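Inosine-uridine preferring nucleoside hydrolase family protein (Bacillus anthracis, PDB 2C40) is a member of the nucleoside hydrolase family, an alpha/beta protein holding a calcium ion and alpha-D-ribofuranose in one pocket. Local coordinates at residues T125-D130 with S174-E179; A134-P139 with V181-E186. All blocks are in the same frame, centred on the assembly; numbering follows the deposited sequence.

Contact 1 (T125-D130 with S174-E179). With CA (calcium ion), chain C.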
loop_
_atom_site.group_PDB
_atom_site.type_symbol
_atom_site.label_atom_id
_atom_site.label_comp_id
_atom_site.label_asym_id
_atom_site.label_seq_id
_atom_site.Cartn_x
_atom_site.Cartn_y
_atom_site.Cartn_z
ATOM N N THR A 125 -17.981 9.976 -7.997
ATOM C CA THR A 125 -17.604 9.016 -7.026
ATOM C C THR A 125 -16.829 9.596 -5.822
ATOM O O THR A 125 -16.493 8.846 -4.920
ATOM C CB THR A 125 -16.867 7.802 -7.649
ATOM O OG1 THR A 125 -15.631 8.181 -8.284
ATOM C CG2 THR A 125 -17.762 7.106 -8.628
ATOM N N GLY A 126 -16.644 10.911 -5.787
ATOM C CA GLY A 126 -16.272 11.658 -4.609
ATOM C C GLY A 126 -17.415 12.614 -4.213
ATOM O O GLY A 126 -18.551 12.457 -4.662
ATOM N N PRO A 127 -17.122 13.618 -3.358
ATOM C CA PRO A 127 -18.041 14.700 -2.995
ATOM C C PRO A 127 -18.622 15.455 -4.196
ATOM O O PRO A 127 -18.067 15.355 -5.291
ATOM C CB PRO A 127 -17.117 15.629 -2.219
ATOM C CG PRO A 127 -16.117 14.731 -1.601
ATOM C CD PRO A 127 -15.829 13.775 -2.689
ATOM N N LEU A 128 -19.667 16.257 -3.977
ATOM C CA LEU A 128 -20.378 16.910 -5.068
ATOM C C LEU A 128 -19.955 18.338 -5.354
ATOM O O LEU A 128 -20.559 18.977 -6.178
ATOM C CB LEU A 128 -21.879 16.882 -4.794
ATOM C CG LEU A 128 -22.565 15.538 -5.046
ATOM C CD1 LEU A 128 -23.964 15.629 -4.450
ATOM C CD2 LEU A 128 -22.605 15.218 -6.538
ATOM N N THR A 129 -18.900 18.837 -4.730
ATOM C CA THR A 129 -18.662 20.287 -4.756
ATOM C C THR A 129 -18.270 20.877 -6.120
ATOM O O THR A 129 -18.692 22.000 -6.423
ATOM C CB THR A 129 -17.860 20.846 -3.534
ATOM O OG1 THR A 129 -16.841 21.807 -3.914
ATOM C CG2 THR A 129 -17.381 19.815 -2.628
ATOM N N ASP A 130 -17.586 20.108 -6.983
ATOM C CA ASP A 130 -17.338 20.622 -8.364
ATOM C C ASP A 130 -18.659 20.821 -9.143
ATOM O O ASP A 130 -18.783 21.748 -9.977
ATOM C CB ASP A 130 -16.407 19.708 -9.191
ATOM C CG ASP A 130 -14.936 19.750 -8.744
ATOM O OD1 ASP A 130 -14.447 20.788 -8.252
ATOM O OD2 ASP A 130 -14.252 18.708 -8.925
ATOM N N SER A 174 -20.964 12.841 1.235
ATOM C CA SER A 174 -21.883 13.890 1.674
ATOM C C SER A 174 -21.263 14.752 2.765
ATOM O O SER A 174 -21.287 15.972 2.682
ATOM C CB SER A 174 -23.195 13.320 2.219
ATOM O OG SER A 174 -23.684 12.289 1.390
ATOM N N PHE A 175 -20.734 14.110 3.793
ATOM C CA PHE A 175 -20.097 14.830 4.902
ATOM C C PHE A 175 -18.985 15.817 4.461
ATOM O O PHE A 175 -18.885 16.879 5.004
ATOM C CB PHE A 175 -19.558 13.811 5.898
ATOM C CG PHE A 175 -18.981 14.411 7.172
ATOM C CD1 PHE A 175 -19.801 15.088 8.058
ATOM C CD2 PHE A 175 -17.635 14.241 7.490
ATOM C CE1 PHE A 175 -19.310 15.626 9.213
ATOM C CE2 PHE A 175 -17.094 14.782 8.662
ATOM C CZ PHE A 175 -17.921 15.456 9.546
ATOM N N TRP A 176 -18.198 15.464 3.450
ATOM C CA TRP A 176 -17.084 16.316 3.001
ATOM C C TRP A 176 -17.538 17.697 2.651
ATOM O O TRP A 176 -16.811 18.661 2.905
ATOM C CB TRP A 176 -16.363 15.725 1.808
ATOM C CG TRP A 176 -14.954 16.292 1.475
ATOM C CD1 TRP A 176 -13.794 15.912 2.024
ATOM C CD2 TRP A 176 -14.608 17.234 0.432
ATOM N NE1 TRP A 176 -12.754 16.583 1.478
ATOM C CE2 TRP A 176 -13.216 17.386 0.473
ATOM C CE3 TRP A 176 -15.347 17.949 -0.535
ATOM C CZ2 TRP A 176 -12.514 18.200 -0.415
ATOM C CZ3 TRP A 176 -14.649 18.797 -1.399
ATOM C CH2 TRP A 176 -13.230 18.902 -1.322
ATOM N N ASP A 177 -18.741 17.798 2.063
ATOM C CA ASP A 177 -19.349 19.080 1.727
ATOM C C ASP A 177 -20.891 18.935 1.638
ATOM O O ASP A 177 -21.457 18.688 0.540
ATOM C CB ASP A 177 -18.775 19.571 0.407
ATOM C CG ASP A 177 -19.183 20.987 0.103
ATOM O OD1 ASP A 177 -20.011 21.478 0.875
ATOM O OD2 ASP A 177 -18.651 21.612 -0.846
ATOM N N PRO A 178 -21.561 19.058 2.783
ATOM C CA PRO A 178 -23.025 18.954 2.872
ATOM C C PRO A 178 -23.789 20.019 2.102
ATOM O O PRO A 178 -24.904 19.745 1.601
ATOM C CB PRO A 178 -23.293 19.062 4.372
ATOM C CG PRO A 178 -21.979 18.751 5.017
ATOM C CD PRO A 178 -20.945 19.246 4.111
ATOM N N GLU A 179 -23.195 21.206 1.981
ATOM C CA GLU A 179 -23.802 22.314 1.256
ATOM C C GLU A 179 -23.888 21.995 -0.238
ATOM O O GLU A 179 -24.875 22.313 -0.891
ATOM C CB GLU A 179 -23.014 23.584 1.531
ATOM C CG GLU A 179 -23.177 23.961 3.010
ATOM C CD GLU A 179 -22.227 25.041 3.518
ATOM O OE1 GLU A 179 -20.972 24.932 3.354
ATOM O OE2 GLU A 179 -22.743 25.991 4.153
HETATM CA CA CA C . -14.337 7.988 -3.941
HETATM O O HOH W 1 -20.484 16.548 -1.289
HETATM O O HOH W 2 -14.737 9.335 -1.909
#
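P127 and W176 make a buried apolar contact between the loop that follows strand 120-124 and helix 172-176, beside the calcium site. The proline ring leans over one face of the indole, with P127 CG 3.1 Å above the plane of the W176 ring and offset toward its rim. P127 CB approaches W176 CE3 obliquely at 3.4 Å, while P127 CG also lies 3.6 Å from W176 CB, so the pyrrolidine fits against both the stem and the benzene half of the tryptophan. W176 carries CG anti to its own N (chi1 -163°), which swings the indole toward P127 and T129. The modelled methyl of T129 falls at the indole edge but too close to W176 and D177, leaving the rotation of that side chain doubtful. This loop belongs to the calcium-binding end of the parallel part of the mixed sheet in the nucleoside hydrolase fold: T125 O binds calcium at 2.5 Å, alongside D9, D14 and D247, and also accepts a hydrogen bond from N173 ND2. Three residues on from T125, one water joins the backbones, accepting from L128 N at 2.8 Å and donating to D177 O at 3.0 Å. It links L128 and D177, the N-cap residues of helices 129-137 and 178-186. D177 OD1 caps a backbone N at the start of the latter helix.

Contact 2 (A134-P139 with V181-E186); sequences ALYEAP and VARVWE
Y136 and L135 on helix 129-137 meet R183 and V184 on helix 178-186. These helices belong to consecutive beta-alpha-beta crossovers in the parallel part of the sheet, the first joining strand 120-124 to 145-151 and the second going on from 145-151 to 191-194. R183 sets out toward the opposing helix from CB, and its chain bends at chi2 (-102°), turning CD and the guanidinium toward Y136. Its CB and CG only bridge the gap; R183 CD comes to 4.5 Å from Y136 CB, and R183 NE to 4.3 Å from Y136 CD2. At CZ the group lies against the ring, with Y136 CD2 over one guanidinium face and offset toward its rim. The two planes are 44° apart, so this is an oblique packing rather than a flat stack, and no hydrogen bond links the two segments. One residue back on the first helix, L135 makes the buried half of the contact. Its CD1 reaches V184 CG2 at 4.2 Å, a loose apolar touch in which the two side chains are set at about a right angle. I141 and I189 also pack on L135, and L148 of strand 145-151 packs on V184, placing this pair on the sheet side while Y136 lies at the surface. At the tip of the arginine, R183 NH2 is 3.6 Å from Y136 CD2 and 4.1 Å from Y136 CE2.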
loop_
_atom_site.group_PDB
_atom_site.type_symbol
_atom_site.label_atom_id
_atom_site.label_comp_id
_atom_site.label_asym_id
_atom_site.label_seq_id
_atom_site.Cartn_x
_atom_site.Cartn_y
_atom_site.Cartn_z
ATOM N N ALA A 134 -20.393 24.322 -10.389
ATOM C CA ALA A 134 -20.820 24.363 -11.790
ATOM C C ALA A 134 -22.238 24.895 -11.930
ATOM O O ALA A 134 -22.505 25.802 -12.712
ATOM C CB ALA A 134 -20.747 22.925 -12.411
ATOM N N LEU A 135 -23.121 24.353 -11.110
ATOM C CA LEU A 135 -24.530 24.741 -11.097
ATOM C C LEU A 135 -24.756 26.160 -10.613
ATOM O O LEU A 135 -25.566 26.914 -11.172
ATOM C CB LEU A 135 -25.294 23.773 -10.214
ATOM C CG LEU A 135 -25.381 22.354 -10.797
ATOM C CD1 LEU A 135 -25.743 21.405 -9.691
ATOM C CD2 LEU A 135 -26.427 22.299 -11.942
ATOM N N TYR A 136 -24.009 26.550 -9.598
ATOM C CA TYR A 136 -24.127 27.911 -9.078
ATOM C C TYR A 136 -23.767 28.949 -10.163
ATOM O O TYR A 136 -24.481 29.909 -10.363
ATOM C CB TYR A 136 -23.313 28.077 -7.801
ATOM C CG TYR A 136 -23.335 29.492 -7.366
ATOM C CD1 TYR A 136 -22.188 30.306 -7.521
ATOM C CD2 TYR A 136 -24.514 30.079 -6.885
ATOM C CE1 TYR A 136 -22.205 31.643 -7.159
ATOM C CE2 TYR A 136 -24.525 31.445 -6.513
ATOM C CZ TYR A 136 -23.361 32.209 -6.653
ATOM O OH TYR A 136 -23.328 33.568 -6.328
ATOM N N GLU A 137 -22.696 28.700 -10.899
ATOM C CA GLU A 137 -22.228 29.638 -11.915
ATOM C C GLU A 137 -22.974 29.560 -13.241
ATOM O O GLU A 137 -23.199 30.576 -13.904
ATOM C CB GLU A 137 -20.756 29.410 -12.171
ATOM C CG GLU A 137 -19.953 29.711 -10.947
ATOM C CD GLU A 137 -18.477 29.480 -11.115
ATOM O OE1 GLU A 137 -17.981 29.618 -12.258
ATOM O OE2 GLU A 137 -17.812 29.207 -10.081
ATOM N N ALA A 138 -23.359 28.353 -13.626
ATOM C CA ALA A 138 -24.011 28.115 -14.913
ATOM C C ALA A 138 -25.154 27.112 -14.773
ATOM O O ALA A 138 -25.037 25.969 -15.189
ATOM C CB ALA A 138 -22.996 27.611 -15.925
ATOM N N PRO A 139 -26.271 27.527 -14.179
ATOM C CA PRO A 139 -27.384 26.574 -14.045
ATOM C C PRO A 139 -28.021 26.044 -15.365
ATOM O O PRO A 139 -28.731 25.006 -15.334
ATOM C CB PRO A 139 -28.432 27.347 -13.238
ATOM C CG PRO A 139 -28.049 28.784 -13.325
ATOM C CD PRO A 139 -26.580 28.856 -13.631
ATOM N N VAL A 181 -24.256 19.080 -1.474
ATOM C CA VAL A 181 -25.272 18.047 -1.649
ATOM C C VAL A 181 -26.618 18.742 -1.719
ATOM O O VAL A 181 -27.430 18.461 -2.632
ATOM C CB VAL A 181 -25.274 16.980 -0.532
ATOM C CG1 VAL A 181 -26.328 15.936 -0.827
ATOM C CG2 VAL A 181 -23.923 16.306 -0.410
ATOM N N ALA A 182 -26.831 19.676 -0.791
ATOM C CA ALA A 182 -28.039 20.498 -0.771
ATOM C C ALA A 182 -28.295 21.219 -2.097
ATOM O O ALA A 182 -29.399 21.137 -2.636
ATOM C CB ALA A 182 -27.984 21.465 0.376
ATOM N N ARG A 183 -27.286 21.905 -2.615
ATOM C CA ARG A 183 -27.341 22.568 -3.936
ATOM C C ARG A 183 -27.694 21.630 -5.107
ATOM O O ARG A 183 -28.497 21.964 -6.010
ATOM C CB ARG A 183 -25.976 23.049 -4.269
ATOM C CG ARG A 183 -25.767 24.424 -4.037
ATOM C CD ARG A 183 -25.821 25.213 -5.354
ATOM N NE ARG A 183 -26.204 26.571 -4.992
ATOM C CZ ARG A 183 -25.483 27.364 -4.212
ATOM N NH1 ARG A 183 -24.301 26.970 -3.759
ATOM N NH2 ARG A 183 -25.932 28.577 -3.913
ATOM N N VAL A 184 -27.038 20.471 -5.123
ATOM C CA VAL A 184 -27.324 19.473 -6.169
ATOM C C VAL A 184 -28.763 19.006 -5.975
ATOM O O VAL A 184 -29.565 18.941 -6.937
ATOM C CB VAL A 184 -26.341 18.311 -6.136
ATOM C CG1 VAL A 184 -26.801 17.190 -7.053
ATOM C CG2 VAL A 184 -24.933 18.791 -6.508
ATOM N N TRP A 185 -29.134 18.758 -4.726
ATOM C CA TRP A 185 -30.486 18.319 -4.423
ATOM C C TRP A 185 -31.546 19.346 -4.858
ATOM O O TRP A 185 -32.645 18.937 -5.217
ATOM C CB TRP A 185 -30.660 18.031 -2.940
ATOM C CG TRP A 185 -30.761 16.583 -2.499
ATOM C CD1 TRP A 185 -31.761 16.035 -1.738
ATOM C CD2 TRP A 185 -29.832 15.524 -2.744
ATOM N NE1 TRP A 185 -31.516 14.731 -1.498
ATOM C CE2 TRP A 185 -30.332 14.383 -2.093
ATOM C CE3 TRP A 185 -28.623 15.431 -3.451
ATOM C CZ2 TRP A 185 -29.674 13.168 -2.121
ATOM C CZ3 TRP A 185 -27.996 14.217 -3.505
ATOM C CH2 TRP A 185 -28.520 13.098 -2.842
ATOM N N GLU A 186 -31.240 20.640 -4.848
ATOM C CA GLU A 186 -32.231 21.599 -5.280
ATOM C C GLU A 186 -32.295 21.709 -6.816
ATOM O O GLU A 186 -33.290 22.169 -7.337
ATOM C CB GLU A 186 -32.066 22.966 -4.591
ATOM C CG GLU A 186 -30.734 23.624 -4.804
ATOM C CD GLU A 186 -30.682 25.068 -4.259
ATOM O OE1 GLU A 186 -31.192 26.002 -4.934
ATOM O OE2 GLU A 186 -30.105 25.260 -3.177
#

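In the fold
Contacts 1 and 2 lie along the same pair of helices, 129-137 and 178-186, with their centres 12 Å apart. Contact 1 is at the helix starts and contact 2 further along, toward their C-terminal ends. L128 packs between the two: its CD1 lies 3.9 Å from V184 CG2, the methyl that also faces L135 in contact 2. A second join is S174 CA against V181 CG2 at 3.8 Å. The pocket adjoins contact 1, where T125 touches alpha-D-ribofuranose and the P127 side chain is about 7 Å from it. Contact 2, centred about 18 Å from the centre of the chain, includes no residue of the pocket or metal site.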